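Local structure of peptidoglycan glycosyltransferase (Burkholderia ambifaria, 5UY7) at residues Gly297-Asp309 / Ser324-Met336. The protein is a penicillin-binding protein whose modelled part carries a transpeptidase-family domain of the beta-lactamase clan. Sequence-based numbering, arbitrary orientation.
Sequences GHFVLDGAPITDD and SSNIGATKIAMTM
Ile306 and Ile327 meet where the hairpin of strands 298-301 and 304-307, joined by a type I' turn, packs on helix 326-333. The helix axis runs 9.3 Å from that of strand 298-301, at 35°, and closer, 7.8 Å, to that of strand 304-307, with N-to-C directions 119° apart.

Ile327, a branched side chain that can touch both strands, has the largest area covered across the contact: CG1 lies 3.7 Å from Phe299 CB, and CD1 reaches the backbone at Gly297, whose positive phi suits glycine. Phe299 has CG anti to its own nitrogen (chi1 -172°), which brings one ring face against Lys331; the extended lysine chain carries CE across that face, 3.9 Å from the ring centroid, a CH-pi contact, while NZ bonds Glu293 O. Further along, Ile306 CD1 meets Thr330 CG2 tip to tip at 3.7 Å. Thr330 OG1 is satisfied by Asn326 O, one turn back, consistent with its methyl CG2 facing this apolar patch. Leu301 and Met334 extend the apolar strip.

Polar contacts gather at the helix start. Asp308 OD1 accepts a nearly straight bond from Ile327 N (2.9 Å) on its syn side, and OD2 accepts from Ser325 OG at 2.5 Å. Ser325, the N-cap, in turn accepts from Gly328 N. Asn326 gives a weak bond to Thr307 O and turns OD1 to Lys273.

A carboxylate bonded to the first turn would probably be stabilised by the helix dipole. Asp308 thus ties the hairpin to Ser325 and Ile327 N, next to Ser324, whose OG bonds Lys461, consistent with the SxN motif of penicillin-binding proteins.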
ATOM      1  N   GLY A 297      13.547  12.162  16.418  1.00 25.32           N
ATOM      2  CA  GLY A 297      12.450  11.217  16.376  1.00 25.09           C
ATOM      3  C   GLY A 297      11.373  11.427  17.411  1.00 26.96           C
ATOM      4  O   GLY A 297      10.592  10.510  17.671  1.00 26.13           O
ATOM      5  N   HIS A 298      11.308  12.609  18.016  1.00 26.49           N
ATOM      6  CA  HIS A 298      10.229  12.978  18.920  1.00 26.97           C
ATOM      7  C   HIS A 298       9.661  14.303  18.447  1.00 35.24           C
ATOM      8  O   HIS A 298      10.418  15.238  18.168  1.00 32.65           O
ATOM      9  CB  HIS A 298      10.717  13.103  20.369  1.00 30.66           C
ATOM     10  CG  HIS A 298      11.427  11.886  20.873  1.00 31.74           C
ATOM     11  ND1 HIS A 298      10.759  10.762  21.311  1.00 32.03           N
ATOM     12  CD2 HIS A 298      12.746  11.619  21.011  1.00 29.74           C
ATOM     13  CE1 HIS A 298      11.639   9.855  21.697  1.00 31.66           C
ATOM     14  NE2 HIS A 298      12.850  10.347  21.521  1.00 31.28           N
ATOM     15  N   PHE A 299       8.337  14.379  18.353  1.00 28.57           N
ATOM     16  CA  PHE A 299       7.653  15.590  17.926  1.00 26.59           C
ATOM     17  C   PHE A 299       6.393  15.753  18.765  1.00 25.91           C
ATOM     18  O   PHE A 299       5.839  14.774  19.272  1.00 32.07           O
ATOM     19  CB  PHE A 299       7.325  15.519  16.423  1.00 24.47           C
ATOM     20  CG  PHE A 299       6.787  16.799  15.842  1.00 26.26           C
ATOM     21  CD1 PHE A 299       7.513  17.976  15.908  1.00 35.57           C
ATOM     22  CD2 PHE A 299       5.578  16.801  15.163  1.00 29.02           C
ATOM     23  CE1 PHE A 299       7.022  19.145  15.346  1.00 33.29           C
ATOM     24  CE2 PHE A 299       5.082  17.964  14.596  1.00 33.83           C
ATOM     25  CZ  PHE A 299       5.805  19.136  14.688  1.00 31.28           C
ATOM     26  N   VAL A 300       5.957  17.000  18.932  1.00 31.57           N
ATOM     27  CA  VAL A 300       4.726  17.302  19.652  1.00 33.43           C
ATOM     28  C   VAL A 300       3.861  18.184  18.768  1.00 34.88           C
ATOM     29  O   VAL A 300       4.329  19.201  18.248  1.00 37.20           O
ATOM     30  CB  VAL A 300       4.995  17.989  21.006  1.00 36.51           C
ATOM     31  CG1 VAL A 300       3.682  18.317  21.684  1.00 35.47           C
ATOM     32  CG2 VAL A 300       5.833  17.092  21.892  1.00 38.85           C
ATOM     33  N   LEU A 301       2.605  17.785  18.589  1.00 33.40           N
ATOM     34  CA  LEU A 301       1.649  18.529  17.776  1.00 33.09           C
ATOM     35  C   LEU A 301       0.387  18.712  18.599  1.00 35.76           C
ATOM     36  O   LEU A 301      -0.277  17.729  18.944  1.00 38.45           O
ATOM     37  CB  LEU A 301       1.344  17.797  16.469  1.00 30.32           C
ATOM     38  CG  LEU A 301       0.335  18.511  15.570  1.00 32.88           C
ATOM     39  CD1 LEU A 301       0.855  19.887  15.200  1.00 35.13           C
ATOM     40  CD2 LEU A 301       0.073  17.698  14.324  1.00 30.20           C
ATOM     41  N   ASP A 302       0.067  19.965  18.919  1.00 40.17           N
ATOM     42  CA  ASP A 302      -1.094  20.289  19.746  1.00 42.21           C
ATOM     43  C   ASP A 302      -1.115  19.450  21.022  1.00 45.75           C
ATOM     44  O   ASP A 302      -2.144  18.903  21.419  1.00 48.52           O
ATOM     45  CB  ASP A 302      -2.390  20.122  18.954  1.00 45.65           C
ATOM     46  CG  ASP A 302      -2.490  21.100  17.805  1.00 50.30           C
ATOM     47  OD1 ASP A 302      -1.838  22.164  17.880  1.00 53.32           O
ATOM     48  OD2 ASP A 302      -3.214  20.810  16.829  1.00 50.19           O
ATOM     49  N   GLY A 303       0.047  19.338  21.663  1.00 44.27           N
ATOM     50  CA  GLY A 303       0.176  18.593  22.894  1.00 43.89           C
ATOM     51  C   GLY A 303       0.301  17.092  22.747  1.00 47.20           C
ATOM     52  O   GLY A 303       0.545  16.410  23.750  1.00 47.74           O
ATOM     53  N   ALA A 304       0.145  16.551  21.539  1.00 44.79           N
ATOM     54  CA  ALA A 304       0.206  15.100  21.423  1.00 43.77           C
ATOM     55  C   ALA A 304       1.547  14.661  20.852  1.00 39.08           C
ATOM     56  O   ALA A 304       2.111  15.344  19.989  1.00 33.94           O
ATOM     57  CB  ALA A 304      -0.919  14.576  20.530  1.00 44.78           C
ATOM     58  N   PRO A 305       2.079  13.536  21.323  1.00 37.96           N
ATOM     59  CA  PRO A 305       3.391  13.091  20.852  1.00 36.32           C
ATOM     60  C   PRO A 305       3.285  12.305  19.556  1.00 32.05           C
ATOM     61  O   PRO A 305       2.433  11.427  19.395  1.00 32.60           O
ATOM     62  CB  PRO A 305       3.890  12.203  21.997  1.00 41.33           C
ATOM     63  CG  PRO A 305       2.635  11.618  22.562  1.00 40.13           C
ATOM     64  CD  PRO A 305       1.564  12.683  22.410  1.00 41.41           C
ATOM     65  N   ILE A 306       4.173  12.635  18.625  1.00 28.15           N
ATOM     66  CA  ILE A 306       4.346  11.887  17.391  1.00 25.23           C
ATOM     67  C   ILE A 306       5.781  11.381  17.380  1.00 27.87           C
ATOM     68  O   ILE A 306       6.712  12.145  17.658  1.00 29.27           O
ATOM     69  CB  ILE A 306       4.031  12.762  16.167  1.00 25.75           C
ATOM     70  CG1 ILE A 306       2.585  13.260  16.284  1.00 31.68           C
ATOM     71  CG2 ILE A 306       4.231  11.976  14.884  1.00 25.05           C
ATOM     72  CD1 ILE A 306       2.190  14.297  15.266  1.00 30.96           C
ATOM     73  N   THR A 307       5.957  10.092  17.094  1.00 26.41           N
ATOM     74  CA  THR A 307       7.211   9.404  17.371  1.00 24.06           C
ATOM     75  C   THR A 307       7.679   8.613  16.158  1.00 21.83           C
ATOM     76  O   THR A 307       6.876   7.936  15.506  1.00 24.06           O
ATOM     77  CB  THR A 307       7.042   8.454  18.565  1.00 29.24           C
ATOM     78  OG1 THR A 307       6.578   9.193  19.701  1.00 32.97           O
ATOM     79  CG2 THR A 307       8.352   7.781  18.908  1.00 33.94           C
ATOM     80  N   ASP A 308       8.979   8.695  15.861  1.00 21.95           N
ATOM     81  CA  ASP A 308       9.618   7.820  14.889  1.00 22.94           C
ATOM     82  C   ASP A 308      10.303   6.661  15.605  1.00 27.27           C
ATOM     83  O   ASP A 308      10.525   6.697  16.818  1.00 28.28           O
ATOM     84  CB  ASP A 308      10.638   8.581  14.040  1.00 21.20           C
ATOM     85  CG  ASP A 308       9.988   9.517  13.041  1.00 22.40           C
ATOM     86  OD1 ASP A 308       8.745   9.498  12.921  1.00 19.83           O
ATOM     87  OD2 ASP A 308      10.729  10.252  12.357  1.00 21.02           O
ATOM     88  N   ASP A 309      10.638   5.623  14.833  1.00 29.15           N
ATOM     89  CA  ASP A 309      11.305   4.454  15.406  1.00 31.62           C
ATOM     90  C   ASP A 309      12.748   4.741  15.786  1.00 31.54           C
ATOM     91  O   ASP A 309      13.344   3.976  16.551  1.00 34.35           O
ATOM     92  CB  ASP A 309      11.264   3.284  14.423  1.00 45.86           C
ATOM     93  CG  ASP A 309       9.880   2.688  14.292  1.00 58.31           C
ATOM     94  OD1 ASP A 309       9.099   2.789  15.262  1.00 62.05           O
ATOM     95  OD2 ASP A 309       9.575   2.118  13.224  1.00 64.82           O
ATOM     96  N   SER A 324      10.217   5.556   6.702  1.00 16.31           N
ATOM     97  CA  SER A 324       8.875   5.362   7.250  1.00 19.03           C
ATOM     98  C   SER A 324       8.633   6.278   8.447  1.00 16.42           C
ATOM     99  O   SER A 324       8.086   5.869   9.469  1.00 18.96           O
ATOM    100  CB  SER A 324       8.640   3.897   7.633  1.00 22.79           C
ATOM    101  OG  SER A 324       7.250   3.630   7.741  1.00 20.14           O
ATOM    102  N   SER A 325       9.015   7.547   8.293  1.00 17.21           N
ATOM    103  CA  SER A 325       8.959   8.503   9.396  1.00 17.00           C
ATOM    104  C   SER A 325       7.528   9.002   9.611  1.00 17.50           C
ATOM    105  O   SER A 325       6.924   9.577   8.698  1.00 17.18           O
ATOM    106  CB  SER A 325       9.901   9.673   9.095  1.00 17.57           C
ATOM    107  OG  SER A 325       9.758  10.720  10.047  1.00 19.22           O
ATOM    108  N   ASN A 326       6.986   8.783  10.816  1.00 18.72           N
ATOM    109  CA  ASN A 326       5.710   9.399  11.190  1.00 17.95           C
ATOM    110  C   ASN A 326       5.823  10.911  11.265  1.00 19.03           C
ATOM    111  O   ASN A 326       4.899  11.629  10.864  1.00 18.78           O
ATOM    112  CB  ASN A 326       5.246   8.892  12.555  1.00 17.85           C
ATOM    113  CG  ASN A 326       4.750   7.474  12.517  1.00 24.80           C
ATOM    114  OD1 ASN A 326       4.559   6.902  11.448  1.00 20.48           O
ATOM    115  ND2 ASN A 326       4.516   6.898  13.695  1.00 28.96           N
ATOM    116  N   ILE A 327       6.923  11.406  11.833  1.00 17.13           N
ATOM    117  CA  ILE A 327       7.107  12.850  11.968  1.00 17.29           C
ATOM    118  C   ILE A 327       7.218  13.501  10.597  1.00 18.73           C
ATOM    119  O   ILE A 327       6.637  14.568  10.348  1.00 18.86           O
ATOM    120  CB  ILE A 327       8.335  13.141  12.846  1.00 18.26           C
ATOM    121  CG1 ILE A 327       8.072  12.623  14.259  1.00 19.86           C
ATOM    122  CG2 ILE A 327       8.639  14.642  12.874  1.00 22.77           C
ATOM    123  CD1 ILE A 327       9.296  12.573  15.115  1.00 23.72           C
ATOM    124  N   GLY A 328       7.969  12.877   9.686  1.00 16.54           N
ATOM    125  CA  GLY A 328       8.079  13.425   8.343  1.00 17.16           C
ATOM    126  C   GLY A 328       6.750  13.432   7.615  1.00 16.80           C
ATOM    127  O   GLY A 328       6.412  14.396   6.920  1.00 18.39           O
ATOM    128  N   ALA A 329       5.980  12.346   7.751  1.00 15.41           N
ATOM    129  CA  ALA A 329       4.652  12.314   7.146  1.00 16.72           C
ATOM    130  C   ALA A 329       3.772  13.420   7.712  1.00 17.95           C
ATOM    131  O   ALA A 329       3.044  14.091   6.968  1.00 19.26           O
ATOM    132  CB  ALA A 329       4.009  10.941   7.376  1.00 16.00           C
ATOM    133  N   THR A 330       3.838  13.628   9.031  1.00 17.12           N
ATOM    134  CA  THR A 330       3.038  14.664   9.676  1.00 16.76           C
ATOM    135  C   THR A 330       3.404  16.044   9.153  1.00 19.68           C
ATOM    136  O   THR A 330       2.524  16.843   8.821  1.00 20.38           O
ATOM    137  CB  THR A 330       3.235  14.604  11.190  1.00 17.84           C
ATOM    138  OG1 THR A 330       2.711  13.368  11.688  1.00 19.39           O
ATOM    139  CG2 THR A 330       2.526  15.786  11.880  1.00 19.67           C
ATOM    140  N   LYS A 331       4.702  16.347   9.085  1.00 18.51           N
ATOM    141  CA  LYS A 331       5.090  17.697   8.684  1.00 17.56           C
ATOM    142  C   LYS A 331       4.719  17.959   7.231  1.00 19.55           C
ATOM    143  O   LYS A 331       4.312  19.076   6.880  1.00 21.07           O
ATOM    144  CB  LYS A 331       6.585  17.916   8.929  1.00 19.12           C
ATOM    145  CG  LYS A 331       6.924  17.960  10.426  1.00 21.17           C
ATOM    146  CD  LYS A 331       8.332  18.448  10.661  1.00 23.73           C
ATOM    147  CE  LYS A 331       8.632  18.534  12.143  1.00 28.88           C
ATOM    148  NZ  LYS A 331       9.889  19.286  12.361  1.00 31.15           N
ATOM    149  N   ILE A 332       4.831  16.938   6.380  1.00 18.43           N
ATOM    150  CA  ILE A 332       4.377  17.068   5.001  1.00 16.10           C
ATOM    151  C   ILE A 332       2.863  17.249   4.957  1.00 17.37           C
ATOM    152  O   ILE A 332       2.344  18.101   4.225  1.00 18.84           O
ATOM    153  CB  ILE A 332       4.848  15.846   4.193  1.00 17.84           C
ATOM    154  CG1 ILE A 332       6.370  15.888   4.038  1.00 17.10           C
ATOM    155  CG2 ILE A 332       4.166  15.796   2.847  1.00 17.59           C
ATOM    156  CD1 ILE A 332       6.949  14.577   3.442  1.00 16.66           C
ATOM    157  N   ALA A 333       2.132  16.483   5.772  1.00 15.53           N
ATOM    158  CA  ALA A 333       0.680  16.632   5.812  1.00 19.16           C
ATOM    159  C   ALA A 333       0.265  18.034   6.233  1.00 21.87           C
ATOM    160  O   ALA A 333      -0.770  18.534   5.776  1.00 21.60           O
ATOM    161  CB  ALA A 333       0.071  15.606   6.771  1.00 18.37           C
ATOM    162  N   MET A 334       1.045  18.683   7.099  1.00 19.41           N
ATOM    163  CA  MET A 334       0.663  20.007   7.577  1.00 20.39           C
ATOM    164  C   MET A 334       0.795  21.091   6.510  1.00 24.44           C
ATOM    165  O   MET A 334       0.317  22.208   6.735  1.00 27.92           O
ATOM    166  CB  MET A 334       1.484  20.367   8.818  1.00 23.61           C
ATOM    167  CG  MET A 334       1.177  19.489  10.031  1.00 28.85           C
ATOM    168  SD  MET A 334      -0.531  19.627  10.615  1.00 37.31           S
ATOM    169  CE  MET A 334      -1.245  18.121   9.978  1.00 25.88           C
ATOM    170  N   THR A 335       1.411  20.791   5.364  1.00 21.76           N
ATOM    171  CA  THR A 335       1.398  21.702   4.229  1.00 22.90           C
ATOM    172  C   THR A 335       0.095  21.644   3.451  1.00 23.06           C
ATOM    173  O   THR A 335      -0.057  22.390   2.481  1.00 23.79           O
ATOM    174  CB  THR A 335       2.563  21.409   3.268  1.00 22.25           C
ATOM    175  OG1 THR A 335       2.309  20.197   2.550  1.00 21.66           O
ATOM    176  CG2 THR A 335       3.882  21.281   4.022  1.00 22.03           C
ATOM    177  N   MET A 336      -0.846  20.786   3.847  1.00 21.16           N
ATOM    178  CA  MET A 336      -2.081  20.596   3.101  1.00 21.16           C
ATOM    179  C   MET A 336      -3.285  20.819   4.004  1.00 23.87           C
ATOM    180  O   MET A 336      -3.176  20.837   5.231  1.00 23.78           O
ATOM    181  CB  MET A 336      -2.108  19.196   2.471  1.00 19.01           C
ATOM    182  CG  MET A 336      -0.943  19.011   1.507  1.00 19.37           C
ATOM    183  SD  MET A 336      -0.898  17.364   0.793  1.00 19.43           S
ATOM    184  CE  MET A 336      -0.305  16.407   2.181  1.00 18.19           C
TER
HETATM  185  O   HOH W   1       3.429   8.468  16.426  1.00 33.51           O
HETATM  186  O   HOH W   2       7.606   6.427  12.692  1.00 41.04           O
HETATM  187  O   HOH W   3       9.702   5.688  12.188  1.00 30.58           O